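Local coordinates for fusion protein of Nuclear RNA export factor 2 and Protein panoramix (PDB 6IEW) that acts in the fruit-fly ovary within a complex that silences transposons cotranscriptionally, its UBA-type domain mediating the interaction with Panoramix, at residues His10-Phe15 against Thr24-Ile29; Gln46-His51 against Asp72-Ala77. All coordinates share one frame; numbering follows the deposited sequence.

Contact 1. Residues His10-Phe15 against Thr24-Ile29; sequences HKLLLF and TWVTSI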
ATOM      1  N   HIS A  10       6.646 -10.353   5.072  1.00 10.28           N
ATOM      2  CA  HIS A  10       6.669  -9.156   5.903  1.00 10.37           C
ATOM      3  C   HIS A  10       6.583  -7.891   5.058  1.00 10.74           C
ATOM      4  O   HIS A  10       5.840  -6.960   5.391  1.00 11.48           O
ATOM      5  CB  HIS A  10       7.936  -9.151   6.761  1.00 12.45           C
ATOM      6  CG  HIS A  10       8.149  -7.871   7.504  1.00  9.76           C
ATOM      7  ND1 HIS A  10       7.350  -7.482   8.556  1.00 12.91           N
ATOM      8  CD2 HIS A  10       9.063  -6.886   7.339  1.00 10.84           C
ATOM      9  CE1 HIS A  10       7.764  -6.312   9.010  1.00 11.36           C
ATOM     10  NE2 HIS A  10       8.800  -5.927   8.287  1.00 10.38           N
ATOM     11  N   LYS A  11       7.342  -7.836   3.960  1.00 10.11           N
ATOM     12  CA  LYS A  11       7.330  -6.647   3.111  0.59 11.21           C
ATOM     13  C   LYS A  11       5.964  -6.442   2.467  1.00 11.53           C
ATOM     14  O   LYS A  11       5.537  -5.298   2.261  1.00 11.53           O
ATOM     15  CB  LYS A  11       8.422  -6.743   2.049  0.59  9.65           C
ATOM     16  CG  LYS A  11       9.828  -6.643   2.614  0.59 11.08           C
ATOM     17  CD  LYS A  11      10.874  -6.753   1.522  0.59 14.72           C
ATOM     18  CE  LYS A  11      12.275  -6.677   2.113  0.59 18.58           C
ATOM     19  NZ  LYS A  11      13.327  -6.937   1.095  0.59 17.25           N
ATOM     20  N   LEU A  12       5.271  -7.532   2.143  1.00 10.71           N
ATOM     21  CA  LEU A  12       3.912  -7.409   1.623  1.00  8.76           C
ATOM     22  C   LEU A  12       2.977  -6.857   2.692  1.00  9.42           C
ATOM     23  O   LEU A  12       2.188  -5.942   2.436  1.00 10.56           O
ATOM     24  CB  LEU A  12       3.421  -8.770   1.125  1.00 10.11           C
ATOM     25  CG  LEU A  12       4.119  -9.328  -0.118  1.00 10.05           C
ATOM     26  CD1 LEU A  12       3.883 -10.825  -0.231  1.00 11.30           C
ATOM     27  CD2 LEU A  12       3.635  -8.628  -1.378  1.00 10.60           C
ATOM     28  N   LEU A  13       3.071  -7.394   3.911  1.00 10.26           N
ATOM     29  CA  LEU A  13       2.211  -6.932   4.997  1.00 10.77           C
ATOM     30  C   LEU A  13       2.514  -5.490   5.399  1.00  9.97           C
ATOM     31  O   LEU A  13       1.601  -4.750   5.775  1.00 11.26           O
ATOM     32  CB  LEU A  13       2.308  -7.866   6.205  1.00 15.62           C
ATOM     33  CG  LEU A  13       1.560  -9.197   6.138  1.00 15.62           C
ATOM     34  CD1 LEU A  13       1.333  -9.747   7.539  1.00 17.94           C
ATOM     35  CD2 LEU A  13       0.242  -9.021   5.408  1.00 18.15           C
ATOM     36  N   LEU A  14       3.784  -5.085   5.365  1.00 12.34           N
ATOM     37  CA  LEU A  14       4.147  -3.687   5.592  1.00 12.72           C
ATOM     38  C   LEU A  14       3.311  -2.769   4.710  1.00 11.29           C
ATOM     39  O   LEU A  14       2.712  -1.793   5.180  1.00 11.94           O
ATOM     40  CB  LEU A  14       5.620  -3.518   5.227  1.00 17.91           C
ATOM     41  CG  LEU A  14       6.687  -2.802   6.048  1.00 35.59           C
ATOM     42  CD1 LEU A  14       6.385  -2.824   7.536  1.00 20.42           C
ATOM     43  CD2 LEU A  14       8.010  -3.494   5.746  1.00 25.09           C
ATOM     44  N   PHE A  15       3.247  -3.089   3.420  1.00 10.47           N
ATOM     45  CA  PHE A  15       2.499  -2.275   2.472  1.00  8.98           C
ATOM     46  C   PHE A  15       1.001  -2.463   2.654  1.00 10.16           C
ATOM     47  O   PHE A  15       0.233  -1.493   2.582  1.00  9.93           O
ATOM     48  CB  PHE A  15       2.936  -2.659   1.058  1.00  9.59           C
ATOM     49  CG  PHE A  15       2.140  -2.010  -0.032  1.00 10.00           C
ATOM     50  CD1 PHE A  15       2.522  -0.782  -0.548  1.00 10.85           C
ATOM     51  CD2 PHE A  15       1.030  -2.644  -0.567  1.00 11.85           C
ATOM     52  CE1 PHE A  15       1.798  -0.189  -1.564  1.00 12.23           C
ATOM     53  CE2 PHE A  15       0.299  -2.055  -1.586  1.00 11.39           C
ATOM     54  CZ  PHE A  15       0.685  -0.826  -2.084  1.00 12.39           C
ATOM     55  N   THR A  24      -4.475  -9.222  -3.303  1.00  8.25           N
ATOM     56  CA  THR A  24      -4.304  -9.268  -4.753  1.00  9.23           C
ATOM     57  C   THR A  24      -3.564  -8.038  -5.264  1.00  9.20           C
ATOM     58  O   THR A  24      -2.657  -8.147  -6.101  1.00 11.59           O
ATOM     59  CB  THR A  24      -5.673  -9.368  -5.423  1.00  9.91           C
ATOM     60  OG1 THR A  24      -6.440 -10.386  -4.778  1.00 10.81           O
ATOM     61  CG2 THR A  24      -5.524  -9.702  -6.899  1.00 10.86           C
ATOM     62  N   TRP A  25      -3.945  -6.853  -4.781  1.00  8.69           N
ATOM     63  CA  TRP A  25      -3.263  -5.650  -5.246  1.00  9.71           C
ATOM     64  C   TRP A  25      -1.977  -5.380  -4.483  1.00 10.00           C
ATOM     65  O   TRP A  25      -1.081  -4.714  -5.014  1.00 10.56           O
ATOM     66  CB  TRP A  25      -4.202  -4.441  -5.255  1.00 11.90           C
ATOM     67  CG  TRP A  25      -4.819  -4.271  -6.599  1.00 11.04           C
ATOM     68  CD1 TRP A  25      -4.372  -3.475  -7.616  1.00 13.19           C
ATOM     69  CD2 TRP A  25      -5.965  -4.962  -7.103  1.00 10.20           C
ATOM     70  NE1 TRP A  25      -5.183  -3.616  -8.716  1.00 13.01           N
ATOM     71  CE2 TRP A  25      -6.167  -4.525  -8.427  1.00 12.36           C
ATOM     72  CE3 TRP A  25      -6.845  -5.902  -6.560  1.00 10.51           C
ATOM     73  CZ2 TRP A  25      -7.216  -4.991  -9.212  1.00 14.63           C
ATOM     74  CZ3 TRP A  25      -7.884  -6.368  -7.342  1.00 10.69           C
ATOM     75  CH2 TRP A  25      -8.061  -5.913  -8.653  1.00 14.52           C
ATOM     76  N   VAL A  26      -1.866  -5.890  -3.254  1.00  8.66           N
ATOM     77  CA  VAL A  26      -0.597  -5.829  -2.534  1.00  9.21           C
ATOM     78  C   VAL A  26       0.491  -6.538  -3.329  1.00  9.58           C
ATOM     79  O   VAL A  26       1.575  -5.990  -3.560  1.00  9.88           O
ATOM     80  CB  VAL A  26      -0.758  -6.416  -1.121  1.00  8.80           C
ATOM     81  CG1 VAL A  26       0.590  -6.518  -0.421  1.00  9.18           C
ATOM     82  CG2 VAL A  26      -1.729  -5.572  -0.313  1.00 10.57           C
ATOM     83  N   THR A  27       0.208  -7.760  -3.790  1.00  9.00           N
ATOM     84  CA  THR A  27       1.180  -8.492  -4.596  1.00  8.84           C
ATOM     85  C   THR A  27       1.529  -7.728  -5.865  1.00 10.26           C
ATOM     86  O   THR A  27       2.705  -7.573  -6.208  1.00 10.94           O
ATOM     87  CB  THR A  27       0.622  -9.864  -4.962  1.00 10.56           C
ATOM     88  OG1 THR A  27       0.361 -10.614  -3.771  1.00 12.62           O
ATOM     89  CG2 THR A  27       1.608 -10.631  -5.843  1.00 12.59           C
ATOM     90  N   SER A  28       0.510  -7.235  -6.571  1.00 10.06           N
ATOM     91  CA  SER A  28       0.733  -6.550  -7.840  1.00  9.40           C
ATOM     92  C   SER A  28       1.647  -5.340  -7.670  1.00  9.34           C
ATOM     93  O   SER A  28       2.632  -5.178  -8.399  1.00 11.38           O
ATOM     94  CB  SER A  28      -0.616  -6.128  -8.426  1.00 12.48           C
ATOM     95  OG  SER A  28      -0.441  -5.310  -9.567  1.00 14.64           O
ATOM     96  N   ILE A  29       1.342  -4.486  -6.695  1.00  9.97           N
ATOM     97  CA  ILE A  29       2.073  -3.233  -6.555  1.00  9.50           C
ATOM     98  C   ILE A  29       3.461  -3.464  -5.971  1.00  9.55           C
ATOM     99  O   ILE A  29       4.449  -2.893  -6.449  1.00 10.25           O
ATOM    100  CB  ILE A  29       1.247  -2.230  -5.734  1.00  9.98           C
ATOM    101  CG1 ILE A  29      -0.046  -1.890  -6.483  1.00  9.10           C
ATOM    102  CG2 ILE A  29       2.060  -0.968  -5.447  1.00 10.86           C
ATOM    103  CD1 ILE A  29      -1.050  -1.113  -5.656  1.00 10.56           C
TER

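Contact 2. Residues Gln46-His51 against Asp72-Ala77; sequences QKNADH and DKRSLA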
ATOM      1  N   GLN A  46       0.295   6.760  -7.579  1.00 10.80           N
ATOM      2  CA  GLN A  46       0.227   7.055  -9.006  1.00 12.42           C
ATOM      3  C   GLN A  46      -0.862   6.234  -9.684  1.00 11.92           C
ATOM      4  O   GLN A  46      -1.680   6.771 -10.439  1.00 13.25           O
ATOM      5  CB  GLN A  46       1.581   6.799  -9.663  1.00 13.04           C
ATOM      6  CG  GLN A  46       1.606   7.159 -11.139  1.00 15.71           C
ATOM      7  CD  GLN A  46       1.382   8.638 -11.367  1.00 28.00           C
ATOM      8  OE1 GLN A  46       2.061   9.476 -10.774  1.00 26.88           O
ATOM      9  NE2 GLN A  46       0.419   8.969 -12.219  1.00 30.31           N
ATOM     10  N   LYS A  47      -0.883   4.921  -9.426  1.00 10.36           N
ATOM     11  CA  LYS A  47      -1.921   4.071 -10.001  1.00 10.36           C
ATOM     12  C   LYS A  47      -3.307   4.540  -9.583  1.00 11.07           C
ATOM     13  O   LYS A  47      -4.246   4.534 -10.390  1.00 10.79           O
ATOM     14  CB  LYS A  47      -1.706   2.623  -9.567  1.00 10.37           C
ATOM     15  CG  LYS A  47      -0.529   1.929 -10.226  1.00 12.18           C
ATOM     16  CD  LYS A  47      -0.283   0.576  -9.558  1.00 15.64           C
ATOM     17  CE  LYS A  47       0.744  -0.265 -10.301  1.00 20.91           C
ATOM     18  NZ  LYS A  47       0.148  -1.029 -11.435  1.00 18.30           N
ATOM     19  N   ASN A  48      -3.453   4.963  -8.328  1.00 10.92           N
ATOM     20  CA  ASN A  48      -4.742   5.452  -7.859  1.00 10.73           C
ATOM     21  C   ASN A  48      -5.184   6.673  -8.656  1.00  9.97           C
ATOM     22  O   ASN A  48      -6.342   6.769  -9.078  1.00 12.01           O
ATOM     23  CB  ASN A  48      -4.662   5.773  -6.367  1.00 11.34           C
ATOM     24  CG  ASN A  48      -5.982   6.236  -5.805  1.00 12.86           C
ATOM     25  OD1 ASN A  48      -6.882   5.431  -5.567  1.00 14.32           O
ATOM     26  ND2 ASN A  48      -6.108   7.542  -5.585  1.00 13.06           N
ATOM     27  N   ALA A  49      -4.260   7.609  -8.889  1.00 11.61           N
ATOM     28  CA  ALA A  49      -4.606   8.824  -9.621  1.00 10.62           C
ATOM     29  C   ALA A  49      -4.963   8.528 -11.071  1.00 12.83           C
ATOM     30  O   ALA A  49      -5.750   9.264 -11.679  1.00 15.37           O
ATOM     31  CB  ALA A  49      -3.453   9.824  -9.548  1.00 13.25           C
ATOM     32  N   ASP A  50      -4.398   7.464 -11.638  1.00 12.11           N
ATOM     33  CA  ASP A  50      -4.638   7.082 -13.023  1.00 14.28           C
ATOM     34  C   ASP A  50      -5.846   6.160 -13.188  1.00 12.71           C
ATOM     35  O   ASP A  50      -6.038   5.600 -14.273  1.00 14.28           O
ATOM     36  CB  ASP A  50      -3.390   6.420 -13.618  1.00 15.54           C
ATOM     37  CG  ASP A  50      -2.223   7.380 -13.751  1.00 18.74           C
ATOM     38  OD1 ASP A  50      -2.458   8.602 -13.824  1.00 24.55           O
ATOM     39  OD2 ASP A  50      -1.067   6.909 -13.796  1.00 22.26           O
ATOM     40  N   HIS A  51      -6.648   5.979 -12.138  1.00 12.58           N
ATOM     41  CA  HIS A  51      -7.850   5.142 -12.187  1.00 11.06           C
ATOM     42  C   HIS A  51      -7.533   3.677 -12.463  1.00 13.31           C
ATOM     43  O   HIS A  51      -8.303   2.974 -13.124  1.00 13.87           O
ATOM     44  CB  HIS A  51      -8.907   5.702 -13.145  1.00 12.45           C
ATOM     45  CG  HIS A  51      -9.395   7.055 -12.744  1.00 12.77           C
ATOM     46  ND1 HIS A  51     -10.002   7.291 -11.531  1.00 16.19           N
ATOM     47  CD2 HIS A  51      -9.349   8.248 -13.384  1.00 16.98           C
ATOM     48  CE1 HIS A  51     -10.319   8.571 -11.443  1.00 16.39           C
ATOM     49  NE2 HIS A  51      -9.930   9.174 -12.552  1.00 18.06           N
ATOM     50  N   ASP A  72     -14.528   6.613   0.635  1.00 10.85           N
ATOM     51  CA  ASP A  72     -13.844   7.037   1.851  1.00  9.59           C
ATOM     52  C   ASP A  72     -12.722   6.087   2.243  1.00 10.06           C
ATOM     53  O   ASP A  72     -11.742   6.518   2.861  1.00 10.31           O
ATOM     54  CB  ASP A  72     -14.843   7.238   2.988  1.00  9.70           C
ATOM     55  CG  ASP A  72     -15.676   8.499   2.807  1.00 10.41           C
ATOM     56  OD1 ASP A  72     -15.346   9.306   1.913  1.00 14.09           O
ATOM     57  OD2 ASP A  72     -16.657   8.674   3.551  1.00 13.98           O
ATOM     58  N   LYS A  73     -12.843   4.803   1.903  1.00  9.01           N
ATOM     59  CA  LYS A  73     -11.716   3.893   2.076  1.00  7.46           C
ATOM     60  C   LYS A  73     -10.558   4.291   1.173  1.00  9.04           C
ATOM     61  O   LYS A  73      -9.391   4.247   1.586  1.00  8.75           O
ATOM     62  CB  LYS A  73     -12.151   2.459   1.775  1.00 10.44           C
ATOM     63  CG  LYS A  73     -13.053   1.849   2.836  1.00 10.31           C
ATOM     64  CD  LYS A  73     -13.629   0.516   2.386  1.00  9.54           C
ATOM     65  CE  LYS A  73     -14.414  -0.131   3.510  1.00 12.11           C
ATOM     66  NZ  LYS A  73     -15.167  -1.330   3.045  1.00 13.54           N
ATOM     67  N   ARG A  74     -10.863   4.671  -0.068  1.00  9.52           N
ATOM     68  CA  ARG A  74      -9.827   5.095  -1.001  1.00  9.17           C
ATOM     69  C   ARG A  74      -9.113   6.338  -0.491  1.00  9.79           C
ATOM     70  O   ARG A  74      -7.878   6.403  -0.488  1.00 10.51           O
ATOM     71  CB  ARG A  74     -10.455   5.362  -2.369  1.00  8.68           C
ATOM     72  CG  ARG A  74      -9.469   5.769  -3.442  1.00  9.36           C
ATOM     73  CD  ARG A  74     -10.187   6.111  -4.741  1.00  8.27           C
ATOM     74  NE  ARG A  74     -10.953   4.986  -5.277  1.00  9.40           N
ATOM     75  CZ  ARG A  74     -10.451   4.051  -6.080  1.00 10.53           C
ATOM     76  NH1 ARG A  74      -9.172   4.087  -6.438  1.00 10.99           N
ATOM     77  NH2 ARG A  74     -11.227   3.072  -6.522  1.00 11.00           N
ATOM     78  N   SER A  75      -9.879   7.343  -0.059  1.00 10.05           N
ATOM     79  CA  SER A  75      -9.268   8.568   0.447  1.00  7.71           C
ATOM     80  C   SER A  75      -8.409   8.290   1.669  1.00  9.62           C
ATOM     81  O   SER A  75      -7.323   8.864   1.818  1.00 11.25           O
ATOM     82  CB  SER A  75     -10.344   9.596   0.783  1.00 11.24           C
ATOM     83  OG  SER A  75     -10.972  10.073  -0.392  1.00 13.18           O
ATOM     84  N   LEU A  76      -8.881   7.414   2.558  1.00  9.76           N
ATOM     85  CA  LEU A  76      -8.101   7.086   3.746  1.00  7.88           C
ATOM     86  C   LEU A  76      -6.814   6.358   3.375  1.00  9.00           C
ATOM     87  O   LEU A  76      -5.755   6.622   3.958  1.00 10.24           O
ATOM     88  CB  LEU A  76      -8.942   6.247   4.708  1.00  9.05           C
ATOM     89  CG  LEU A  76      -8.262   5.792   6.003  1.00 10.47           C
ATOM     90  CD1 LEU A  76      -7.753   6.981   6.812  1.00 10.95           C
ATOM     91  CD2 LEU A  76      -9.215   4.947   6.836  1.00 12.50           C
ATOM     92  N   ALA A  77      -6.888   5.447   2.403  1.00  9.73           N
ATOM     93  CA  ALA A  77      -5.707   4.698   1.984  1.00  9.03           C
ATOM     94  C   ALA A  77      -4.650   5.625   1.398  1.00 10.34           C
ATOM     95  O   ALA A  77      -3.460   5.516   1.717  1.00 10.10           O
ATOM     96  CB  ALA A  77      -6.112   3.646   0.951  1.00  9.59           C
TER

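Contact 1. Residues His10-Phe15 against Thr24-Ile29
Within the UBA-type TAP-C domain of Nxf2, L12 and F15 of helix 4-19 pack on V26 and I29 of helix 23-32, joining the first two helices of the small helical fold. The short axes run 9.6 Å apart at closest approach, at 112° to each other, so contact gathers round one crossing where L12 and V26 have the nearest CA atoms. V26 is wedged between two partners. Its CG1 lies 3.8 Å from L12 CD2, and the same methyl reaches the backbone, with V26 CG1 3.3 Å from L12 O. CG of F15 lies opposite its backbone N (chi1 174°), which sends the ring out across the gap to helix 23-32. There it meets both aliphatic residues obliquely: both V26 methyls border F15 CD2, CG1 at 3.9 Å and CG2 at 4.0 Å, so CG1 is shared between L12 and F15, while F15 CZ, at the far end, is 3.6 Å from I29 CG2. I29 lies nearly perpendicular to the F15 side chain, while V26 and F15 run side by side, pointing opposite ways. L12 CD2 also comes within 4.0 Å of T27 CA. No hydrogen bond spans the segments; the contact is apolar and largely buried. Helix 37-49 closes over the F15 ring with A40, L41 and F44, L21 and V30 touch it as well, and W35 packs on L12.

Contact 2. Residues Gln46-His51 against Asp72-Ala77
N48 and R74 both carry CG opposite the backbone N (chi1 -178° in each), which extends the two side chains toward one another across the gap between helix 37-49 of the Nxf2 part and helix 70-93 of the Panoramix part of this engineered fusion. OD1 of N48 lies beside the aliphatic part of the arginine, 3.4 Å from R74 CG and 3.5 Å from R74 CD, and the turn at chi3 (-60°) brings NH1 back to the same oxygen. NH1 donates to N48 OD1 over 2.8 Å, with an N-H...O angle of 150°, somewhat short of straight. The oxygen lies at the guanidinium edge and near its plane, while the donor is tilted out of the carbonyl plane. Just beyond N48, the helix finishes in a Schellman motif with H51, of positive phi, as the C-prime residue: H51 N bonds to N48 O at 3.2 Å, and E52 N closes on K47 O. On the far side of this helix end, Q46 NE2 donates to D50 OD2 at 3.0 Å. NH2 of R74 takes a salt bridge to D55 and a hydrogen bond to the carbonyl of I53. Gripped by the N48 amide at NH1 and by these two groups at NH2, the guanidinium has its rotation fixed and its positive charge probably balanced in large part.

Contact 1 and contact 2 follow in series along the chain, their centres about 16 Å apart. Contact 1 lies wholly in the Nxf2 UBA-type domain and ties helix 4-19 to helix 23-32 in its interior. Contact 2 sits at the surface, at the end of helix 37-49, and faces helix 70-93 of the Panoramix region that binds Nxf2, fused here through an engineered linker. The two meet where I29 CG1 packs 3.9 Å from K47 CD, linking the successive helices 23-32 and 37-49. Through this aliphatic part of K47, the helix carrying N48 is in touch with a helix of contact 1, whereas contact 2 itself is seen in an engineered fusion.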